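Local coordinates for protein N-acyl-D-glutamate deacylase (Bordetella bronchiseptica, PDB 3GIP) that catalyses the zinc-dependent hydrolysis of N-acyl-D-glutamate, releasing D-glutamate, as a member of the amidohydrolase superfamily, at residues A[465-469]-A[470-474]. Numbering follows the deposited sequence.
Sequences QPPAD and GRPGQ
Pro467 meets Arg471 and Pro472 in a local contact round the bend of a surface loop that follows strand 460-463, near the C-terminal end of the chain. The example illustrates how a proline ring can pack against the inside of a loop that has no regular secondary structure. The chain reverses through Ala468, Asp469 and Gly470, which are exposed at the turn, bringing the CA atoms of Pro467 and Arg471 to 6.0 Å. CB of Pro467 points toward the returning chain, and CG lies 3.9 Å from CD of Pro472; the two pyrrolidines cross at about a right angle and meet through these two methylenes. The same CG reaches the aliphatic root of Arg471, 4.0 Å from its CG. That methylene stands anti to the carbonyl carbon (chi1 -67°), and a bend at chi3 (-78°) then turns the chain, whose NE makes a weak hydrogen bond to the carbonyl oxygen of Arg135. CB of Pro467 also lies 3.6 Å from O of Gly470, a van der Waals contact with the backbone. At the base, Pro472 also packs on Ala460 and Val462 of strand 460-463, and the backbone of Gln474 is hydrogen-bonded to Val140 in strand 139-145 of the barrel. This is a proline-rich surface loop linking strand 460-463 to the C-terminal tail, which meets the TIM barrel typical of the amidohydrolase family.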
loop_
_atom_site.group_PDB
_atom_site.type_symbol
_atom_site.label_atom_id
_atom_site.label_comp_id
_atom_site.label_asym_id
_atom_site.label_seq_id
_atom_site.Cartn_x
_atom_site.Cartn_y
_atom_site.Cartn_z
ATOM N N GLN A 465 10.991 8.467 -18.763
ATOM C CA GLN A 465 10.973 9.923 -18.786
ATOM C C GLN A 465 9.658 10.496 -18.268
ATOM O O GLN A 465 8.623 10.388 -18.923
ATOM C CB GLN A 465 11.219 10.430 -20.209
ATOM C CG GLN A 465 11.155 11.942 -20.334
ATOM C CD GLN A 465 12.171 12.640 -19.450
ATOM O OE1 GLN A 465 11.844 13.595 -18.744
ATOM N NE2 GLN A 465 13.414 12.169 -19.490
ATOM N N PRO A 466 9.682 11.111 -17.075
ATOM C CA PRO A 466 8.452 11.686 -16.529
ATOM C C PRO A 466 8.054 12.947 -17.291
ATOM O O PRO A 466 8.888 13.575 -17.943
ATOM C CB PRO A 466 8.817 11.965 -15.072
ATOM C CG PRO A 466 10.285 12.240 -15.138
ATOM C CD PRO A 466 10.782 11.184 -16.096
ATOM N N PRO A 467 6.768 13.327 -17.224
ATOM C CA PRO A 467 6.280 14.521 -17.919
ATOM C C PRO A 467 6.954 15.795 -17.430
ATOM O O PRO A 467 7.283 15.923 -16.251
ATOM C CB PRO A 467 4.782 14.499 -17.626
ATOM C CG PRO A 467 4.717 13.860 -16.279
ATOM C CD PRO A 467 5.696 12.716 -16.420
ATOM N N ALA A 468 7.153 16.738 -18.344
ATOM C CA ALA A 468 7.796 18.001 -18.012
ATOM C C ALA A 468 6.874 18.931 -17.231
ATOM O O ALA A 468 7.291 19.552 -16.252
ATOM C CB ALA A 468 8.268 18.689 -19.287
ATOM N N ASP A 469 5.620 19.022 -17.662
ATOM C CA ASP A 469 4.651 19.892 -17.006
ATOM C C ASP A 469 3.668 19.115 -16.135
ATOM O O ASP A 469 4.066 18.424 -15.195
ATOM C CB ASP A 469 3.882 20.698 -18.059
ATOM C CG ASP A 469 4.800 21.480 -18.982
ATOM O OD1 ASP A 469 5.544 22.351 -18.484
ATOM O OD2 ASP A 469 4.777 21.220 -20.205
ATOM N N GLY A 470 2.383 19.238 -16.452
ATOM C CA GLY A 470 1.359 18.550 -15.688
ATOM C C GLY A 470 1.510 17.042 -15.723
ATOM O O GLY A 470 1.858 16.464 -16.754
ATOM N N ARG A 471 1.245 16.403 -14.588
ATOM C CA ARG A 471 1.347 14.951 -14.480
ATOM C C ARG A 471 0.010 14.307 -14.868
ATOM O O ARG A 471 -1.040 14.943 -14.770
ATOM C CB ARG A 471 1.775 14.581 -13.061
ATOM C CG ARG A 471 3.206 15.039 -12.748
ATOM C CD ARG A 471 3.594 14.775 -11.303
ATOM N NE ARG A 471 3.032 15.760 -10.383
ATOM C CZ ARG A 471 3.517 16.985 -10.207
ATOM N NH1 ARG A 471 4.582 17.388 -10.890
ATOM N NH2 ARG A 471 2.941 17.811 -9.342
ATOM N N PRO A 472 0.033 13.035 -15.313
ATOM C CA PRO A 472 -1.160 12.291 -15.740
ATOM C C PRO A 472 -2.028 11.563 -14.714
ATOM O O PRO A 472 -3.099 11.060 -15.062
ATOM C CB PRO A 472 -0.590 11.325 -16.765
ATOM C CG PRO A 472 0.695 10.931 -16.114
ATOM C CD PRO A 472 1.253 12.256 -15.602
ATOM N N GLY A 473 -1.577 11.494 -13.467
ATOM C CA GLY A 473 -2.351 10.803 -12.449
ATOM C C GLY A 473 -3.720 11.403 -12.193
ATOM O O GLY A 473 -3.930 12.605 -12.367
ATOM N N GLN A 474 -4.656 10.558 -11.775
ATOM C CA GLN A 474 -6.013 10.994 -11.480
ATOM C C GLN A 474 -6.412 10.605 -10.069
ATOM O O GLN A 474 -5.913 9.621 -9.520
ATOM C CB GLN A 474 -7.012 10.344 -12.442
ATOM C CG GLN A 474 -6.970 10.839 -13.874
ATOM C CD GLN A 474 -7.959 10.094 -14.754
ATOM O OE1 GLN A 474 -9.081 9.807 -14.337
ATOM N NE2 GLN A 474 -7.549 9.785 -15.980
#